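Local coordinates for 457aa long hypothetical protein (PDB 2CSU) that is of unknown function but is built from a CoA-binding domain of Rossmann type and two domains related to the succinyl-CoA ligase family, at residues D3-P8 and R123-N128; G131-N134 and L139-T142; A153-S158 and V188-L193; G175-I180 and E201-I206. All coordinates share one frame; numbering follows the deposited sequence.

Interaction 1: residues D3-P8 and R123-N128; sequences DYFFNP and RIIGPN
Ile-125 holds CG1 beside its backbone N, chi1 -61°, and runs on nearly straight to CD1, which carries the chain tip over the ring of Phe-5. Phe-5 has an unusual first torsion, chi1 -96°, and its ring reaches toward the strand from the other direction. The two meet in a CH-pi contact. CD1 of Ile-125 lies 4.0 Å from the centroid of the Phe-5 ring and 10° off its normal. CG1 of Ile-125 touches the same face near the rim, 3.7 Å from CZ of Phe-5. The opposite face of this ring is covered by the neighbouring residue, Tyr-4, whose CE1 sits over the rim. At the ring edge, near its plane, CZ of Phe-5 comes 3.6 Å from the backbone O of Arg-123.

Arg-123 adds the aliphatic root of its side chain. Its CB is 4.0 Å from CE2 of Phe-5, and its CG is 3.3 Å from OH of Tyr-4. Beyond CG the arginine bends at chi2 and chi3, and its end leads away from Tyr-4 and Phe-5. The guanidinium group forms salt bridges with Glu-192 and Asp-187. No hydrogen bond crosses between 3-8 and 123-128.

The segment 3-8 precedes strand 10-14, the first in the chain of the parallel Rossmann-type sheet. Strand 123-125 is an outermost strand of that sheet within the chain and pairs with strand 91-94. Phe-5 also touches Val-93 on strand 91-94 and Ile-132 on strand 131-134, while Ile-124 packs on helix 104-120.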
loop_
_atom_site.group_PDB
_atom_site.type_symbol
_atom_site.label_atom_id
_atom_site.label_comp_id
_atom_site.label_asym_id
_atom_site.label_seq_id
_atom_site.Cartn_x
_atom_site.Cartn_y
_atom_site.Cartn_z
ATOM N N ASP A 3 18.091 -5.130 -28.802
ATOM C CA ASP A 3 18.372 -3.774 -28.350
ATOM C C ASP A 3 17.559 -2.744 -29.132
ATOM O O ASP A 3 17.124 -1.728 -28.607
ATOM C CB ASP A 3 19.864 -3.504 -28.537
ATOM C CG ASP A 3 20.203 -2.145 -27.944
ATOM O OD1 ASP A 3 19.846 -1.921 -26.786
ATOM O OD2 ASP A 3 20.809 -1.332 -28.635
ATOM N N TYR A 4 17.394 -3.070 -30.428
ATOM C CA TYR A 4 16.603 -2.191 -31.279
ATOM C C TYR A 4 15.165 -2.062 -30.771
ATOM O O TYR A 4 14.366 -1.288 -31.279
ATOM C CB TYR A 4 16.605 -2.769 -32.695
ATOM C CG TYR A 4 16.269 -4.217 -32.649
ATOM C CD1 TYR A 4 14.951 -4.618 -32.449
ATOM C CD2 TYR A 4 17.266 -5.181 -32.810
ATOM C CE1 TYR A 4 14.629 -5.967 -32.421
ATOM C CE2 TYR A 4 16.946 -6.530 -32.772
ATOM C CZ TYR A 4 15.636 -6.924 -32.574
ATOM O OH TYR A 4 15.308 -8.264 -32.540
ATOM N N PHE A 5 14.848 -2.881 -29.750
ATOM C CA PHE A 5 13.514 -2.819 -29.166
ATOM C C PHE A 5 13.376 -1.633 -28.210
ATOM O O PHE A 5 12.355 -0.960 -28.157
ATOM C CB PHE A 5 13.264 -4.126 -28.414
ATOM C CG PHE A 5 12.519 -5.084 -29.296
ATOM C CD1 PHE A 5 11.297 -4.708 -29.841
ATOM C CD2 PHE A 5 13.045 -6.339 -29.555
ATOM C CE1 PHE A 5 10.602 -5.596 -30.649
ATOM C CE2 PHE A 5 12.342 -7.223 -30.369
ATOM C CZ PHE A 5 11.119 -6.857 -30.919
ATOM N N PHE A 6 14.455 -1.466 -27.422
ATOM C CA PHE A 6 14.434 -0.452 -26.372
ATOM C C PHE A 6 15.255 0.785 -26.745
ATOM O O PHE A 6 15.189 1.823 -26.099
ATOM C CB PHE A 6 14.990 -1.085 -25.096
ATOM C CG PHE A 6 14.231 -2.342 -24.787
ATOM C CD1 PHE A 6 12.971 -2.257 -24.208
ATOM C CD2 PHE A 6 14.781 -3.576 -25.091
ATOM C CE1 PHE A 6 12.257 -3.416 -23.938
ATOM C CE2 PHE A 6 14.056 -4.734 -24.818
ATOM C CZ PHE A 6 12.793 -4.659 -24.244
ATOM N N ASN A 7 16.030 0.743 -27.818
ATOM C CA ASN A 7 16.800 1.897 -28.261
ATOM C C ASN A 7 16.725 1.980 -29.789
ATOM O O ASN A 7 17.747 1.976 -30.481
ATOM C CB ASN A 7 18.250 1.767 -27.771
ATOM C CG ASN A 7 18.387 2.097 -26.281
ATOM O OD1 ASN A 7 18.039 3.201 -25.854
ATOM N ND2 ASN A 7 18.887 1.142 -25.486
ATOM N N PRO A 8 15.496 2.055 -30.335
ATOM C CA PRO A 8 15.283 2.133 -31.785
ATOM C C PRO A 8 15.671 3.481 -32.394
ATOM O O PRO A 8 15.527 4.527 -31.757
ATOM C CB PRO A 8 13.793 1.841 -31.929
ATOM C CG PRO A 8 13.221 2.450 -30.676
ATOM C CD PRO A 8 14.210 2.041 -29.609
ATOM N N ARG A 123 12.065 -10.218 -35.107
ATOM C CA ARG A 123 11.562 -10.737 -33.839
ATOM C C ARG A 123 10.238 -10.074 -33.448
ATOM O O ARG A 123 10.020 -8.888 -33.655
ATOM C CB ARG A 123 12.617 -10.469 -32.766
ATOM C CG ARG A 123 13.914 -11.232 -33.030
ATOM C CD ARG A 123 13.646 -12.653 -33.538
ATOM N NE ARG A 123 12.814 -13.390 -32.583
ATOM C CZ ARG A 123 13.394 -13.774 -31.433
ATOM N NH1 ARG A 123 14.662 -13.484 -31.201
ATOM N NH2 ARG A 123 12.683 -14.454 -30.529
ATOM N N ILE A 124 9.320 -10.891 -32.897
ATOM C CA ILE A 124 8.004 -10.353 -32.569
ATOM C C ILE A 124 7.685 -10.436 -31.077
ATOM O O ILE A 124 7.827 -11.468 -30.431
ATOM C CB ILE A 124 6.947 -11.120 -33.363
ATOM C CG1 ILE A 124 6.882 -10.591 -34.797
ATOM C CG2 ILE A 124 5.559 -10.904 -32.727
ATOM C CD1 ILE A 124 5.945 -11.420 -35.680
ATOM N N ILE A 125 7.278 -9.283 -30.522
ATOM C CA ILE A 125 6.728 -9.314 -29.173
ATOM C C ILE A 125 5.200 -9.247 -29.192
ATOM O O ILE A 125 4.599 -8.393 -29.831
ATOM C CB ILE A 125 7.293 -8.121 -28.400
ATOM C CG1 ILE A 125 8.817 -8.220 -28.315
ATOM C CG2 ILE A 125 6.741 -8.123 -26.963
ATOM C CD1 ILE A 125 9.403 -7.284 -27.257
ATOM N N GLY A 126 4.576 -10.211 -28.492
ATOM C CA GLY A 126 3.126 -10.339 -28.570
ATOM C C GLY A 126 2.745 -11.605 -29.341
ATOM O O GLY A 126 3.442 -12.612 -29.314
ATOM N N PRO A 127 1.580 -11.555 -30.012
ATOM C CA PRO A 127 0.714 -10.382 -30.036
ATOM C C PRO A 127 -0.116 -10.259 -28.754
ATOM O O PRO A 127 0.216 -10.794 -27.703
ATOM C CB PRO A 127 -0.209 -10.509 -31.240
ATOM C CG PRO A 127 -0.294 -11.986 -31.596
ATOM C CD PRO A 127 1.015 -12.578 -30.886
ATOM N N ASN A 128 -1.216 -9.489 -28.862
ATOM C CA ASN A 128 -2.039 -9.230 -27.687
ATOM C C ASN A 128 -1.193 -8.761 -26.500
ATOM O O ASN A 128 -1.171 -9.360 -25.435
ATOM C CB ASN A 128 -2.787 -10.512 -27.321
ATOM C CG ASN A 128 -3.944 -10.171 -26.414
ATOM O OD1 ASN A 128 -4.458 -9.056 -26.409
ATOM N ND2 ASN A 128 -4.363 -11.176 -25.627
#

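Interaction 2: residues G131-N134 and L139-T142; sequences GIMN and LNAT
The flat side-chain amide of Asn-140 lies alongside selenomethionine Met-133, both pointing the same way. OD1 of Asn-140 is 3.6 Å from CG of Met-133 and 3.7 Å from its SE. The extended chain of Met-133 then brings CE to 4.0 Å from CG2 of Thr-142. Met-133 and Asn-140 share one face of the sheet. Ile-132, Asn-134, Leu-139 and Ala-141 occupy the other. There CD2 of Leu-139 packs 3.6 Å from CB of Asn-134, and CG1 of Ile-132 touches CB of Ala-141. The amide of Asn-134 turns away, and its ND2 bonds to the backbone O of Phe-6.

The backbones make two hydrogen-bonded pairs. Asn-134 N gives a 2.7 Å bond to Leu-139 O, and Leu-139 N returns one of 3.0 Å to Asn-134 O. Ile-132 N bonds to Ala-141 O, while the return bond from Ala-141 N to Ile-132 O is weak. Ala-141 is the centre of an inverse gamma turn.

Met-133 and Asn-140 form a non-hydrogen-bonded pair between these two. Strand 131-134 also pairs with strand 175-181. The axes run at 173°, as expected for an antiparallel beta hairpin, here at the border of a mixed sheet.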
loop_
_atom_site.group_PDB
_atom_site.type_symbol
_atom_site.label_atom_id
_atom_site.label_comp_id
_atom_site.label_asym_id
_atom_site.label_seq_id
_atom_site.Cartn_x
_atom_site.Cartn_y
_atom_site.Cartn_z
ATOM N N GLY A 131 2.615 -3.542 -24.926
ATOM C CA GLY A 131 3.767 -2.860 -25.505
ATOM C C GLY A 131 4.989 -2.926 -24.587
ATOM O O GLY A 131 5.058 -3.716 -23.655
ATOM N N ILE A 132 5.949 -2.051 -24.894
ATOM C CA ILE A 132 7.220 -1.940 -24.172
ATOM C C ILE A 132 7.597 -0.474 -23.858
ATOM O O ILE A 132 7.134 0.460 -24.501
ATOM C CB ILE A 132 8.328 -2.572 -25.024
ATOM C CG1 ILE A 132 8.456 -1.838 -26.361
ATOM C CG2 ILE A 132 7.990 -4.046 -25.326
ATOM C CD1 ILE A 132 9.628 -2.352 -27.202
HETATM N N MSE A 133 8.436 -0.297 -22.811
HETATM C CA MSE A 133 8.965 1.027 -22.465
HETATM C C MSE A 133 10.473 1.016 -22.194
HETATM O O MSE A 133 11.048 0.062 -21.690
HETATM C CB MSE A 133 8.287 1.543 -21.195
HETATM C CG MSE A 133 6.812 1.184 -21.051
HETATM SE SE MSE A 133 6.090 2.047 -19.648
HETATM C CE MSE A 133 4.441 1.341 -19.722
ATOM N N ASN A 134 11.113 2.138 -22.577
ATOM C CA ASN A 134 12.453 2.437 -22.082
ATOM C C ASN A 134 12.493 3.842 -21.489
ATOM O O ASN A 134 12.763 4.827 -22.167
ATOM C CB ASN A 134 13.441 2.327 -23.242
ATOM C CG ASN A 134 14.850 2.424 -22.705
ATOM O OD1 ASN A 134 15.077 2.674 -21.528
ATOM N ND2 ASN A 134 15.823 2.213 -23.613
ATOM N N LEU A 139 11.054 6.344 -24.063
ATOM C CA LEU A 139 10.435 5.492 -25.073
ATOM C C LEU A 139 9.243 4.764 -24.452
ATOM O O LEU A 139 9.412 3.921 -23.577
ATOM C CB LEU A 139 11.440 4.462 -25.590
ATOM C CG LEU A 139 10.871 3.338 -26.478
ATOM C CD1 LEU A 139 10.718 3.827 -27.915
ATOM C CD2 LEU A 139 11.816 2.132 -26.441
ATOM N N ASN A 140 8.039 5.102 -24.904
ATOM C CA ASN A 140 6.830 4.477 -24.398
ATOM C C ASN A 140 5.968 3.992 -25.560
ATOM O O ASN A 140 5.001 4.646 -25.951
ATOM C CB ASN A 140 6.061 5.470 -23.512
ATOM C CG ASN A 140 4.804 4.873 -22.906
ATOM O OD1 ASN A 140 4.728 3.671 -22.672
ATOM N ND2 ASN A 140 3.803 5.723 -22.637
ATOM N N ALA A 141 6.351 2.843 -26.114
ATOM C CA ALA A 141 5.642 2.208 -27.218
ATOM C C ALA A 141 4.490 1.387 -26.616
ATOM O O ALA A 141 4.471 0.145 -26.687
ATOM C CB ALA A 141 6.594 1.305 -27.987
ATOM N N THR A 142 3.538 2.100 -26.025
ATOM C CA THR A 142 2.382 1.498 -25.378
ATOM C C THR A 142 1.171 2.414 -25.527
ATOM O O THR A 142 1.296 3.545 -26.018
ATOM C CB THR A 142 2.646 1.319 -23.858
ATOM O OG1 THR A 142 2.748 2.600 -23.221
ATOM C CG2 THR A 142 3.915 0.580 -23.633
#

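Interaction 3: residues A153-S158 and V188-L193; sequences AFISQS and VDFAEL
OE1 of Gln-157 meets the ring of Phe-190 at its edge, in the ring plane, and is gripped by two backbone N-H groups, those of Glu-211 and Gly-212. These bonds hold the amide of Gln-157 in place. Its plane stands at 89° to the ring, and OE1 lies 3.7 Å from CE2 of Phe-190. The side chain is extended, with CG anti to the backbone N, chi1 -162°, and it crosses the aromatic chain at about a right angle. Its CB also reaches CZ of Phe-190, at 4.0 Å.

The rest of the contact is apolar. Ile-155 divides its two branches between two helix residues. CG2 of Ile-155 comes 3.4 Å from CE1 of Phe-190, obliquely to the ring. CD1 of Ile-155 reaches the next turn, 3.6 Å from CB of Leu-193 and 3.7 Å from its CD1. The ring of Phe-190 therefore touches both Ile-155 and Gln-157, while Leu-193 meets the isoleucine alone.

The start of the helix is fixed by Asp-189 at the N-cap. Its OD1 accepts from Glu-192 N at 2.9 Å, with a nearly straight N-H...O angle of 179°. OE2 of Glu-192 makes a salt bridge with Lys-218. On the other segment Ser-158 caps helix 159-171 through Leu-161 N.

Strand 152-156 runs parallel to strands 175-181 and 205-210, and helix 190-197 covers it while linking those two. This layering of a helix over parallel strands is that of an alpha/beta domain, consistent with the flavodoxin-like domain of the succinyl-CoA ligase family.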
loop_
_atom_site.group_PDB
_atom_site.type_symbol
_atom_site.label_atom_id
_atom_site.label_comp_id
_atom_site.label_asym_id
_atom_site.label_seq_id
_atom_site.Cartn_x
_atom_site.Cartn_y
_atom_site.Cartn_z
ATOM N N ALA A 153 13.658 -3.628 -14.314
ATOM C CA ALA A 153 13.080 -4.009 -15.592
ATOM C C ALA A 153 11.909 -4.920 -15.250
ATOM O O ALA A 153 12.084 -5.937 -14.577
ATOM C CB ALA A 153 14.112 -4.748 -16.431
ATOM N N PHE A 154 10.718 -4.564 -15.708
ATOM C CA PHE A 154 9.539 -5.359 -15.388
ATOM C C PHE A 154 8.931 -6.047 -16.606
ATOM O O PHE A 154 8.584 -5.395 -17.590
ATOM C CB PHE A 154 8.505 -4.452 -14.696
ATOM C CG PHE A 154 7.178 -5.114 -14.410
ATOM C CD1 PHE A 154 7.109 -6.405 -13.881
ATOM C CD2 PHE A 154 5.994 -4.411 -14.607
ATOM C CE1 PHE A 154 5.874 -6.984 -13.547
ATOM C CE2 PHE A 154 4.759 -4.976 -14.278
ATOM C CZ PHE A 154 4.705 -6.272 -13.743
ATOM N N ILE A 155 8.839 -7.372 -16.536
ATOM C CA ILE A 155 8.257 -8.180 -17.607
ATOM C C ILE A 155 6.961 -8.808 -17.106
ATOM O O ILE A 155 6.954 -9.601 -16.160
ATOM C CB ILE A 155 9.191 -9.325 -18.052
ATOM C CG1 ILE A 155 10.532 -8.768 -18.526
ATOM C CG2 ILE A 155 8.535 -10.112 -19.198
ATOM C CD1 ILE A 155 11.551 -9.852 -18.909
ATOM N N SER A 156 5.857 -8.461 -17.743
ATOM C CA SER A 156 4.593 -9.013 -17.308
ATOM C C SER A 156 3.848 -9.785 -18.383
ATOM O O SER A 156 3.688 -9.318 -19.512
ATOM C CB SER A 156 3.695 -7.914 -16.750
ATOM O OG SER A 156 2.424 -8.452 -16.452
ATOM N N GLN A 157 3.394 -10.976 -18.011
ATOM C CA GLN A 157 2.656 -11.821 -18.926
ATOM C C GLN A 157 1.180 -11.414 -18.904
ATOM O O GLN A 157 0.374 -11.949 -19.639
ATOM C CB GLN A 157 2.849 -13.289 -18.529
ATOM C CG GLN A 157 2.506 -14.308 -19.602
ATOM C CD GLN A 157 3.098 -15.685 -19.305
ATOM O OE1 GLN A 157 3.391 -16.014 -18.150
ATOM N NE2 GLN A 157 3.268 -16.494 -20.349
ATOM N N SER A 158 0.841 -10.455 -18.053
ATOM C CA SER A 158 -0.518 -9.943 -17.963
ATOM C C SER A 158 -0.480 -8.438 -18.241
ATOM O O SER A 158 0.110 -7.664 -17.476
ATOM C CB SER A 158 -1.097 -10.181 -16.573
ATOM O OG SER A 158 -2.317 -9.472 -16.418
ATOM N N VAL A 188 9.589 -13.675 -28.926
ATOM C CA VAL A 188 10.461 -13.302 -27.821
ATOM C C VAL A 188 9.822 -13.666 -26.478
ATOM O O VAL A 188 8.667 -13.371 -26.210
ATOM C CB VAL A 188 10.694 -11.792 -27.898
ATOM C CG1 VAL A 188 11.563 -11.340 -26.725
ATOM C CG2 VAL A 188 11.380 -11.431 -29.205
ATOM N N ASP A 189 10.603 -14.369 -25.634
ATOM C CA ASP A 189 10.053 -14.786 -24.343
ATOM C C ASP A 189 10.895 -14.291 -23.165
ATOM O O ASP A 189 11.819 -13.502 -23.314
ATOM C CB ASP A 189 9.956 -16.313 -24.321
ATOM C CG ASP A 189 11.323 -16.924 -24.605
ATOM O OD1 ASP A 189 12.320 -16.257 -24.335
ATOM O OD2 ASP A 189 11.375 -18.055 -25.082
ATOM N N PHE A 190 10.514 -14.778 -21.985
ATOM C CA PHE A 190 11.206 -14.426 -20.750
ATOM C C PHE A 190 12.707 -14.682 -20.879
ATOM O O PHE A 190 13.530 -13.796 -20.603
ATOM C CB PHE A 190 10.692 -15.263 -19.570
ATOM C CG PHE A 190 9.309 -14.908 -19.117
ATOM C CD1 PHE A 190 9.021 -13.627 -18.662
ATOM C CD2 PHE A 190 8.298 -15.867 -19.120
ATOM C CE1 PHE A 190 7.741 -13.300 -18.213
ATOM C CE2 PHE A 190 7.022 -15.556 -18.678
ATOM C CZ PHE A 190 6.739 -14.268 -18.223
ATOM N N ALA A 191 13.054 -15.899 -21.297
ATOM C CA ALA A 191 14.454 -16.302 -21.429
ATOM C C ALA A 191 15.287 -15.364 -22.295
ATOM O O ALA A 191 16.359 -14.920 -21.892
ATOM C CB ALA A 191 14.533 -17.706 -21.990
ATOM N N GLU A 192 14.802 -15.088 -23.498
ATOM C CA GLU A 192 15.525 -14.217 -24.398
ATOM C C GLU A 192 15.630 -12.824 -23.799
ATOM O O GLU A 192 16.645 -12.154 -23.963
ATOM C CB GLU A 192 14.835 -14.171 -25.760
ATOM C CG GLU A 192 15.215 -15.345 -26.674
ATOM C CD GLU A 192 14.060 -15.812 -27.548
ATOM O OE1 GLU A 192 13.444 -14.966 -28.231
ATOM O OE2 GLU A 192 13.763 -17.030 -27.552
ATOM N N LEU A 193 14.586 -12.397 -23.100
ATOM C CA LEU A 193 14.603 -11.083 -22.487
ATOM C C LEU A 193 15.591 -11.041 -21.322
ATOM O O LEU A 193 16.322 -10.069 -21.169
ATOM C CB LEU A 193 13.209 -10.697 -22.029
ATOM C CG LEU A 193 12.281 -10.244 -23.159
ATOM C CD1 LEU A 193 10.907 -9.957 -22.575
ATOM C CD2 LEU A 193 12.843 -8.993 -23.851
#

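Interaction 4: residues G175-I180 and E201-I206; sequences GFSKFI and EEDKAI
Lys-178 passes along the carboxylate of Asp-203 and ends on one of its oxygens. CB of Lys-178 is 4.0 Å from OD1 of Asp-203. CG comes nearer to the same oxygen, at 3.4 Å. CD lies about equally far from OD1 and OD2, and CE has moved over to OD2. The chain is extended up to CE and bends at the last torsion, chi4 74°, which turns the amine to the acid. NZ of Lys-178 then forms a salt bridge with OD2 of Asp-203 at 2.7 Å, on the syn lone pair. The two side chains cross at about a right angle.

Ser-177, the preceding residue, takes the other oxygen. Its OG lies between the backbone N and the carbonyl carbon, chi1 38°, and donates to OD1 of Asp-203 at 2.5 Å. This bond comes from the anti side, 27° out of the carboxylate plane. OD2 has a second partner in Thr-200 OG1.

Around the pair, Lys-178 packs on Phe-6 and on Tyr-196 and Leu-197 of helix 190-197. The loop of Asp-203 leads from that helix into strand 205-210.

Asp-203 is thus a buried acid with both oxygens bonded. The paired lysine and the two hydroxyl groups would be expected to favour its charged form. Their three bonds should also restrict rotation of the carboxylate.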
loop_
_atom_site.group_PDB
_atom_site.type_symbol
_atom_site.label_atom_id
_atom_site.label_comp_id
_atom_site.label_asym_id
_atom_site.label_seq_id
_atom_site.Cartn_x
_atom_site.Cartn_y
_atom_site.Cartn_z
ATOM N N GLY A 175 9.850 3.755 -10.097
ATOM C CA GLY A 175 9.792 3.587 -11.532
ATOM C C GLY A 175 10.499 2.351 -12.049
ATOM O O GLY A 175 11.061 1.556 -11.297
ATOM N N PHE A 176 10.467 2.200 -13.360
ATOM C CA PHE A 176 11.090 1.067 -14.011
ATOM C C PHE A 176 12.053 1.584 -15.051
ATOM O O PHE A 176 11.858 2.670 -15.600
ATOM C CB PHE A 176 10.032 0.221 -14.722
ATOM C CG PHE A 176 8.983 -0.344 -13.810
ATOM C CD1 PHE A 176 9.315 -1.282 -12.840
ATOM C CD2 PHE A 176 7.647 0.025 -13.960
ATOM C CE1 PHE A 176 8.321 -1.853 -12.032
ATOM C CE2 PHE A 176 6.656 -0.534 -13.166
ATOM C CZ PHE A 176 6.991 -1.476 -12.201
ATOM N N SER A 177 13.092 0.809 -15.316
ATOM C CA SER A 177 14.046 1.164 -16.351
ATOM C C SER A 177 13.349 0.762 -17.648
ATOM O O SER A 177 13.187 1.568 -18.572
ATOM C CB SER A 177 15.335 0.363 -16.167
ATOM O OG SER A 177 15.051 -0.968 -15.752
ATOM N N LYS A 178 12.901 -0.491 -17.703
ATOM C CA LYS A 178 12.210 -0.984 -18.892
ATOM C C LYS A 178 10.950 -1.741 -18.506
ATOM O O LYS A 178 10.851 -2.278 -17.406
ATOM C CB LYS A 178 13.119 -1.897 -19.708
ATOM C CG LYS A 178 14.462 -1.313 -20.044
ATOM C CD LYS A 178 15.263 -2.261 -20.915
ATOM C CE LYS A 178 16.417 -1.552 -21.607
ATOM N NZ LYS A 178 17.555 -1.228 -20.699
ATOM N N PHE A 179 9.988 -1.754 -19.420
ATOM C CA PHE A 179 8.715 -2.437 -19.236
ATOM C C PHE A 179 8.348 -3.252 -20.472
ATOM O O PHE A 179 8.374 -2.777 -21.602
ATOM C CB PHE A 179 7.636 -1.387 -18.959
ATOM C CG PHE A 179 6.280 -2.032 -18.973
ATOM C CD1 PHE A 179 5.777 -2.606 -17.811
ATOM C CD2 PHE A 179 5.526 -2.035 -20.137
ATOM C CE1 PHE A 179 4.514 -3.182 -17.817
ATOM C CE2 PHE A 179 4.259 -2.613 -20.133
ATOM C CZ PHE A 179 3.748 -3.187 -18.975
ATOM N N ILE A 180 8.038 -4.536 -20.233
ATOM C CA ILE A 180 7.726 -5.399 -21.357
ATOM C C ILE A 180 6.472 -6.232 -21.117
ATOM O O ILE A 180 6.443 -7.173 -20.334
ATOM C CB ILE A 180 8.918 -6.326 -21.604
ATOM C CG1 ILE A 180 10.162 -5.501 -21.926
ATOM C CG2 ILE A 180 8.628 -7.237 -22.811
ATOM C CD1 ILE A 180 11.074 -5.335 -20.711
ATOM N N GLU A 201 23.140 -1.801 -18.330
ATOM C CA GLU A 201 23.620 -1.255 -17.066
ATOM C C GLU A 201 22.495 -0.579 -16.274
ATOM O O GLU A 201 22.541 -0.444 -15.059
ATOM C CB GLU A 201 24.716 -0.234 -17.375
ATOM C CG GLU A 201 26.086 -0.887 -17.573
ATOM C CD GLU A 201 27.165 0.169 -17.489
ATOM O OE1 GLU A 201 26.993 1.125 -16.746
ATOM O OE2 GLU A 201 28.172 0.028 -18.181
ATOM N N GLU A 202 21.478 -0.109 -17.019
ATOM C CA GLU A 202 20.386 0.609 -16.375
ATOM C C GLU A 202 19.475 -0.332 -15.585
ATOM O O GLU A 202 18.847 0.039 -14.603
ATOM C CB GLU A 202 19.583 1.329 -17.460
ATOM C CG GLU A 202 20.300 2.574 -17.986
ATOM C CD GLU A 202 21.143 2.199 -19.183
ATOM O OE1 GLU A 202 21.798 1.168 -19.139
ATOM O OE2 GLU A 202 21.137 2.949 -20.158
ATOM N N ASP A 203 19.383 -1.584 -16.074
ATOM C CA ASP A 203 18.561 -2.565 -15.377
ATOM C C ASP A 203 19.337 -3.247 -14.248
ATOM O O ASP A 203 20.172 -4.118 -14.461
ATOM C CB ASP A 203 18.086 -3.604 -16.393
ATOM C CG ASP A 203 17.433 -2.893 -17.569
ATOM O OD1 ASP A 203 16.322 -2.391 -17.391
ATOM O OD2 ASP A 203 18.038 -2.836 -18.636
ATOM N N LYS A 204 19.070 -2.787 -13.013
ATOM C CA LYS A 204 19.759 -3.360 -11.863
ATOM C C LYS A 204 19.099 -4.665 -11.407
ATOM O O LYS A 204 19.708 -5.524 -10.782
ATOM C CB LYS A 204 19.730 -2.334 -10.730
ATOM C CG LYS A 204 20.910 -1.362 -10.799
ATOM C CD LYS A 204 20.662 -0.084 -9.993
ATOM C CE LYS A 204 21.440 1.117 -10.543
ATOM N NZ LYS A 204 21.937 1.932 -9.437
ATOM N N ALA A 205 17.792 -4.773 -11.711
ATOM C CA ALA A 205 17.062 -5.980 -11.338
ATOM C C ALA A 205 15.925 -6.277 -12.320
ATOM O O ALA A 205 15.476 -5.428 -13.078
ATOM C CB ALA A 205 16.494 -5.774 -9.934
ATOM N N ILE A 206 15.490 -7.552 -12.314
ATOM C CA ILE A 206 14.390 -7.947 -13.187
ATOM C C ILE A 206 13.201 -8.479 -12.385
ATOM O O ILE A 206 13.331 -9.354 -11.539
ATOM C CB ILE A 206 14.898 -9.030 -14.139
ATOM C CG1 ILE A 206 16.179 -8.566 -14.838
ATOM C CG2 ILE A 206 13.842 -9.304 -15.226
ATOM C CD1 ILE A 206 16.920 -9.718 -15.519
#

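Interaction 1 involves the Rossmann-type sheet, and interactions 2, 3 and 4 all reach the mixed sheet that follows it. Interactions 1 and 2 have centres 9 Å apart and touch where Phe-5 O meets CD1 of Ile-132 at 3.2 Å. Interaction 1 reaches interaction 3 through the salt bridge from Arg-123 NH2 to Glu-192 OE1, 2.5 Å long. It reaches interaction 4 where CE1 of Phe-6 lies 3.6 Å from CG1 of Ile-180. Interactions 2 and 4 share neighbouring strands, with Met-133 N 2.8 Å from Phe-179 O. Interactions 3 and 4 alternate along the chain and join at Phe-154 O and Ile-180 N. Interactions 2 and 3 do not touch, their nearest atoms being about 7 Å apart.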